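Local coordinates for putative ABC transporter amino acid-binding protein (PDB 2Q88) that binds the compatible solute ectoine, probably delivering it to an ABC transporter as the solute-binding component of an osmoprotectant uptake system, at residues R16-N21 against G62-G67; M161-R166 against P187-L192; A205-R208 against A213-D216. One frame throughout, in Å; residues are numbered along the deposited sequence.

Contact 1 (R16-N21 against G62-G67)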
# COMPACT_ATOMS: atom_id res chain seq x y z
N ARG A 16 16.75 2.39 -5.38
CA ARG A 16 15.96 3.40 -4.68
C ARG A 16 14.50 2.97 -4.70
O ARG A 16 13.94 2.74 -5.78
CB ARG A 16 16.08 4.77 -5.35
CG ARG A 16 17.48 5.33 -5.37
CD ARG A 16 17.59 6.58 -6.21
NE ARG A 16 18.97 7.06 -6.27
CZ ARG A 16 19.50 7.88 -5.38
NH1 ARG A 16 18.77 8.32 -4.36
NH2 ARG A 16 20.77 8.26 -5.51
N ILE A 17 13.89 2.87 -3.53
CA ILE A 17 12.49 2.43 -3.42
C ILE A 17 11.63 3.53 -2.80
O ILE A 17 12.10 4.31 -1.98
CB ILE A 17 12.37 1.07 -2.66
CG1 ILE A 17 12.86 1.20 -1.20
CG2 ILE A 17 13.11 -0.06 -3.42
CD1 ILE A 17 12.72 -0.07 -0.33
N ALA A 18 10.36 3.57 -3.18
CA ALA A 18 9.44 4.54 -2.61
C ALA A 18 8.53 3.82 -1.63
O ALA A 18 7.99 2.76 -1.95
CB ALA A 18 8.62 5.20 -3.71
N ILE A 19 8.41 4.39 -0.42
CA ILE A 19 7.55 3.86 0.65
C ILE A 19 6.72 4.99 1.28
O ILE A 19 6.96 6.16 1.01
CB ILE A 19 8.39 3.18 1.75
CG1 ILE A 19 9.24 4.21 2.52
CG2 ILE A 19 9.27 2.07 1.16
CD1 ILE A 19 9.74 3.69 3.87
N ALA A 20 5.75 4.64 2.14
CA ALA A 20 4.92 5.67 2.78
C ALA A 20 4.99 5.71 4.31
O ALA A 20 4.47 6.65 4.91
CB ALA A 20 3.47 5.54 2.34
N ASN A 21 5.61 4.70 4.92
CA ASN A 21 5.62 4.55 6.39
C ASN A 21 4.21 4.25 6.96
O ASN A 21 3.60 5.08 7.63
CB ASN A 21 6.26 5.76 7.09
CG ASN A 21 6.67 5.46 8.52
OD1 ASN A 21 6.78 4.30 8.92
ND2 ASN A 21 6.91 6.51 9.29
N GLY A 62 0.18 9.64 -3.50
CA GLY A 62 -0.06 10.35 -4.76
C GLY A 62 1.20 10.79 -5.49
O GLY A 62 1.16 11.08 -6.70
N ALA A 63 2.32 10.85 -4.78
CA ALA A 63 3.59 11.25 -5.40
C ALA A 63 4.40 10.10 -5.99
O ALA A 63 5.40 10.32 -6.68
CB ALA A 63 4.45 12.04 -4.38
N MET A 64 3.98 8.86 -5.74
CA MET A 64 4.81 7.70 -6.05
C MET A 64 4.97 7.42 -7.53
O MET A 64 6.10 7.37 -8.05
CB MET A 64 4.32 6.47 -5.29
CG MET A 64 4.59 6.57 -3.80
SD MET A 64 3.92 5.17 -2.94
CE MET A 64 4.25 5.60 -1.23
N ILE A 65 3.85 7.22 -8.21
CA ILE A 65 3.89 6.98 -9.66
C ILE A 65 4.58 8.13 -10.41
O ILE A 65 5.47 7.86 -11.24
CB ILE A 65 2.49 6.60 -10.22
CG1 ILE A 65 2.07 5.24 -9.63
CG2 ILE A 65 2.52 6.54 -11.75
CD1 ILE A 65 0.65 4.76 -10.00
N PRO A 66 4.20 9.39 -10.17
CA PRO A 66 4.91 10.52 -10.76
C PRO A 66 6.44 10.47 -10.62
O PRO A 66 7.15 10.69 -11.60
CB PRO A 66 4.32 11.73 -10.03
CG PRO A 66 2.91 11.31 -9.73
CD PRO A 66 3.03 9.85 -9.38
N GLY A 67 6.94 10.20 -9.41
CA GLY A 67 8.38 10.13 -9.16
C GLY A 67 9.04 8.95 -9.86
O GLY A 67 10.18 9.04 -10.33

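Contact 2 (M161-R166 against P187-L192)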
# COMPACT_ATOMS: atom_id res chain seq x y z
N MET A 161 -6.86 13.26 14.20
CA MET A 161 -7.99 13.96 13.58
C MET A 161 -9.34 13.37 13.96
O MET A 161 -10.31 14.09 14.15
CB MET A 161 -7.87 13.95 12.07
CG MET A 161 -7.28 15.19 11.50
SD MET A 161 -7.23 15.04 9.71
CE MET A 161 -5.45 15.08 9.45
N LEU A 162 -9.39 12.04 14.03
CA LEU A 162 -10.57 11.30 14.45
C LEU A 162 -10.89 11.61 15.91
O LEU A 162 -12.02 11.95 16.24
CB LEU A 162 -10.29 9.80 14.30
CG LEU A 162 -11.33 8.78 13.84
CD1 LEU A 162 -11.08 7.49 14.59
CD2 LEU A 162 -12.78 9.25 14.01
N GLN A 163 -9.89 11.48 16.77
CA GLN A 163 -10.00 11.83 18.19
C GLN A 163 -10.45 13.28 18.42
O GLN A 163 -11.29 13.54 19.28
CB GLN A 163 -8.67 11.58 18.91
CG GLN A 163 -8.26 10.10 19.01
CD GLN A 163 -6.79 9.90 19.42
OE1 GLN A 163 -6.00 10.84 19.43
NE2 GLN A 163 -6.44 8.66 19.75
N ASP A 164 -9.88 14.21 17.66
CA ASP A 164 -10.20 15.64 17.76
C ASP A 164 -11.56 16.03 17.20
O ASP A 164 -12.06 17.12 17.49
CB ASP A 164 -9.14 16.48 17.05
CG ASP A 164 -7.88 16.62 17.85
OD1 ASP A 164 -7.82 16.06 18.97
OD2 ASP A 164 -6.89 17.27 17.45
N GLY A 165 -12.14 15.16 16.37
CA GLY A 165 -13.40 15.47 15.69
C GLY A 165 -13.29 16.21 14.37
O GLY A 165 -14.28 16.78 13.91
N ARG A 166 -12.11 16.23 13.76
CA ARG A 166 -11.93 16.86 12.46
C ARG A 166 -12.41 15.95 11.31
O ARG A 166 -12.75 16.42 10.22
CB ARG A 166 -10.47 17.30 12.26
CG ARG A 166 -9.97 18.30 13.31
CD ARG A 166 -10.82 19.56 13.41
NE ARG A 166 -10.53 20.36 14.61
CZ ARG A 166 -11.05 21.56 14.85
NH1 ARG A 166 -11.87 22.12 13.97
NH2 ARG A 166 -10.73 22.21 15.96
N PRO A 187 -9.71 3.88 23.93
CA PRO A 187 -10.97 3.15 24.08
C PRO A 187 -12.14 3.80 23.32
O PRO A 187 -13.16 3.15 23.08
CB PRO A 187 -11.23 3.20 25.59
CG PRO A 187 -10.54 4.46 26.03
CD PRO A 187 -9.30 4.53 25.19
N ASN A 188 -11.98 5.06 22.93
CA ASN A 188 -13.03 5.79 22.24
C ASN A 188 -12.98 5.67 20.72
O ASN A 188 -13.77 6.30 20.01
CB ASN A 188 -13.02 7.26 22.69
CG ASN A 188 -13.32 7.40 24.17
OD1 ASN A 188 -12.45 7.77 24.95
ND2 ASN A 188 -14.55 7.09 24.56
N VAL A 189 -12.05 4.84 20.23
CA VAL A 189 -11.92 4.53 18.81
C VAL A 189 -12.26 3.06 18.58
O VAL A 189 -11.96 2.19 19.41
CB VAL A 189 -10.49 4.84 18.29
CG1 VAL A 189 -10.29 4.32 16.88
CG2 VAL A 189 -10.22 6.34 18.33
N GLU A 190 -12.87 2.79 17.42
CA GLU A 190 -13.45 1.50 17.09
C GLU A 190 -13.13 1.16 15.64
O GLU A 190 -13.12 2.04 14.79
CB GLU A 190 -14.95 1.64 17.28
CG GLU A 190 -15.80 0.48 16.84
CD GLU A 190 -17.20 0.66 17.36
OE1 GLU A 190 -17.38 0.54 18.59
OE2 GLU A 190 -18.11 0.94 16.54
N VAL A 191 -12.88 -0.12 15.36
CA VAL A 191 -12.54 -0.56 14.00
C VAL A 191 -13.71 -1.27 13.34
O VAL A 191 -14.33 -2.15 13.95
CB VAL A 191 -11.29 -1.49 13.98
CG1 VAL A 191 -10.96 -1.94 12.56
CG2 VAL A 191 -10.09 -0.80 14.61
N LEU A 192 -14.00 -0.89 12.11
CA LEU A 192 -14.93 -1.66 11.28
C LEU A 192 -14.15 -2.21 10.09
O LEU A 192 -13.58 -1.46 9.31
CB LEU A 192 -16.11 -0.79 10.82
CG LEU A 192 -17.21 -1.48 10.00
CD1 LEU A 192 -18.59 -1.05 10.48
CD2 LEU A 192 -17.04 -1.21 8.51

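Contact 3 (A205-R208 against A213-D216). With CD (cadmium ion), chain D.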
# COMPACT_ATOMS: atom_id res chain seq x y z
N ALA A 205 5.38 -4.86 -6.54
CA ALA A 205 6.36 -3.81 -6.78
C ALA A 205 6.07 -3.17 -8.14
O ALA A 205 5.75 -3.88 -9.09
CB ALA A 205 7.77 -4.37 -6.73
N ALA A 206 6.15 -1.85 -8.24
CA ALA A 206 5.93 -1.16 -9.52
C ALA A 206 7.24 -0.61 -10.07
O ALA A 206 7.99 0.04 -9.35
CB ALA A 206 4.93 -0.05 -9.36
N PHE A 207 7.47 -0.84 -11.36
CA PHE A 207 8.67 -0.36 -12.04
C PHE A 207 8.27 0.55 -13.19
O PHE A 207 7.14 0.50 -13.66
CB PHE A 207 9.48 -1.55 -12.58
CG PHE A 207 9.85 -2.55 -11.53
CD1 PHE A 207 8.99 -3.60 -11.21
CD2 PHE A 207 11.05 -2.44 -10.84
CE1 PHE A 207 9.32 -4.53 -10.22
CE2 PHE A 207 11.39 -3.36 -9.85
CZ PHE A 207 10.52 -4.40 -9.55
N ARG A 208 9.21 1.39 -13.61
CA ARG A 208 9.01 2.24 -14.78
C ARG A 208 8.73 1.34 -15.98
O ARG A 208 9.37 0.29 -16.14
CB ARG A 208 10.28 3.06 -15.00
CG ARG A 208 10.08 4.54 -15.20
CD ARG A 208 11.35 5.28 -15.66
NE ARG A 208 11.81 4.81 -16.96
CZ ARG A 208 12.98 4.21 -17.20
NH1 ARG A 208 13.87 4.02 -16.23
NH2 ARG A 208 13.27 3.81 -18.43
N ALA A 213 12.60 -5.22 -18.22
CA ALA A 213 13.59 -6.27 -18.02
C ALA A 213 13.92 -6.45 -16.53
O ALA A 213 14.12 -7.57 -16.07
CB ALA A 213 14.85 -5.98 -18.82
N LEU A 214 13.97 -5.35 -15.78
CA LEU A 214 14.16 -5.43 -14.32
C LEU A 214 12.93 -6.02 -13.61
O LEU A 214 13.07 -6.81 -12.68
CB LEU A 214 14.54 -4.05 -13.74
CG LEU A 214 14.64 -3.88 -12.22
CD1 LEU A 214 15.79 -4.70 -11.62
CD2 LEU A 214 14.78 -2.40 -11.86
N ARG A 215 11.74 -5.63 -14.06
CA ARG A 215 10.49 -6.24 -13.57
C ARG A 215 10.49 -7.77 -13.79
O ARG A 215 10.16 -8.51 -12.86
CB ARG A 215 9.28 -5.58 -14.25
CG ARG A 215 7.92 -6.02 -13.73
CD ARG A 215 7.40 -7.31 -14.33
NE ARG A 215 7.49 -7.31 -15.78
CZ ARG A 215 6.55 -6.82 -16.58
NH1 ARG A 215 5.45 -6.28 -16.07
NH2 ARG A 215 6.72 -6.87 -17.90
N ASP A 216 10.88 -8.23 -14.98
CA ASP A 216 11.01 -9.67 -15.29
C ASP A 216 11.92 -10.40 -14.32
O ASP A 216 11.57 -11.46 -13.81
CB ASP A 216 11.54 -9.91 -16.70
CG ASP A 216 10.60 -9.44 -17.79
OD1 ASP A 216 9.45 -9.04 -17.49
OD2 ASP A 216 10.95 -9.45 -18.98
CD CD D . 10.72 -8.92 -21.07
O HOH W 1 12.91 -8.16 -21.65
O HOH W 2 9.21 -9.49 -20.89
O HOH W 3 9.47 -8.48 -23.20

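Contact 1 (R16-N21 against G62-G67)
Met64 runs its side chain obliquely along the end of strand 14-19, and that side chain makes every contact between 16-21 and 62-67. The apolar contacts come at two points along it. Near its root, CG faces the methyl of Ala18, with Met64 CG and Ala18 CB 4.3 Å apart; these are also the two residues whose CA atoms come closest, at 6.6 Å. At its far end, Met64 CE meets Ala20 CB at 3.7 Å, just past the last residue of the strand. Beyond CG the chain is extended (chi2 177°, chi3 -176°), which carries CE from the level of Ala18 to that of Ala20.

The setting is the first lobe of a family 3 solute-binding protein, where 14-19 is the middle strand of a parallel sheet between 53-58 and 75-76, and helix 64-69 packs on one face. Ile19, whose CB points away from the helix, serves the other side of the strand and touches Ala56 and Ile58. Met64 also rests on Ile76 of the neighbouring strand. Ectoine is bound close by, about 7 Å from the side chain of Ala20, which touches the pocket residue Tyr61.

No hydrogen bond joins the two segments, and polar atoms enter only through the backbone: Met64 CE sits 3.6 Å from Ile19 O, a van der Waals approach of methyl to carbonyl.

Contact 2 (M161-R166 against P187-L192)
Leu162 and Val189 meet through their methyl groups where the last turn of helix 155-164 packs against strand 189-192, an edge of the mixed sheet in the second lobe of this periplasmic-binding-protein fold. The strand runs antiparallel to 98-106, and the same helix side chain, Leu162, also touches Ala104 there, so it bridges two adjacent strands from one face of the sheet.

The valine presents both branches to the helix. With CG1 anti to the backbone N (chi1 171°) and CG2 anti to the carbonyl carbon, its two methyls straddle the end of the leucine: Leu162 CD1 lies 4.0 Å from Val189 CG1 and equally far from CG2. The two side chains cross obliquely, CD1 being the leucine branch that does the touching. Both torsions of Leu162 lie well off the staggered values, chi1 at -143° and chi2 at -144°, consistent with some strain or with an imperfectly defined side chain.

Gln163 adds a looser flank. Its CB does not point at the strand, but the chain swings over so that Gln163 CG comes to 4.3 Å from Val189 CG2, while its amide makes a weak hydrogen bond to Asp186 just ahead of 187-192.

Beyond these residues the helix stops in a Schellman motif. Gly165 takes the positive phi that turns the chain away, and two backbone bonds reach back into the final turn: Gly165 N to Leu162 O at 3.2 Å, and Arg166 N to Met161 O at 2.8 Å.

Contact 3 (A205-R208 against A213-D216)
Strand 206-207 and the first turns of helix 212-228 come nearest at Phe207 and Arg215, whose CA atoms are 6.3 Å apart, after a short connection of only four residues. This is the first lobe of the solute-binding fold, where the helix packs on the short antiparallel pair 91-92/206-207. Phe207 carries the strand's share of the contact. Its CB points at the helix, and with CG anti to the carbonyl carbon (chi1 -56°) the ring is laid against both Leu214 and Arg215. Arg215 CA sits over one face of the Phe207 ring in a CH-pi contact, 4.1 Å from the centroid and displaced toward the rim. Arg215 CB and CG both lie against the CD1/CE1 side, Arg215 CB being 3.6 Å from Phe207 CD1. Leu214 comes obliquely, its side chain crossing that of Phe207 at about a right angle, with Leu214 CD2 3.9 Å from Phe207 CD2. The same leucine reaches on to Leu6 and Leu9 of helix 5-12, while Phe218 packs edge-to-face with the ring of Phe207.

Beyond CG the arginine turns off the ring. Bends at chi2 and chi3 bring Arg215 NE to Asp216 OD1 in a salt bridge of 3.1 Å, the carboxylate oxygen lying near the guanidinium plane. Arg215 NH1 donates to the carbonyl of Tyr92.

Asp216 OD2 binds a cadmium ion at 2.2 Å, Glu212 being the other protein ligand. Asp216 thus gives OD1 to the guanidinium and OD2 to the cadmium ion, and the arginine would be expected to orient the carboxylate and offset part of its charge.

How the contacts relate
Along the chain the three contacts follow in series; none nests within or crosses another. Contact 1 comes first: it closes a loop of 40 residues, holding helix 37-48 and strand 53-58, and ties the central strand of the first-lobe sheet to helix 64-69. Contact 2 lies in the other lobe, its centre about 28 Å from that of contact 1, and closes a 20-residue excursion through strand 169-173 and helix 174-184. Contact 3 then returns to the first lobe with a turn of four residues. Its centre is about 14 Å from that of contact 1, and strand 75-76, which Ala206 also touches, links the two. Contacts 2 and 3 lie on opposite sides of the chain's centre.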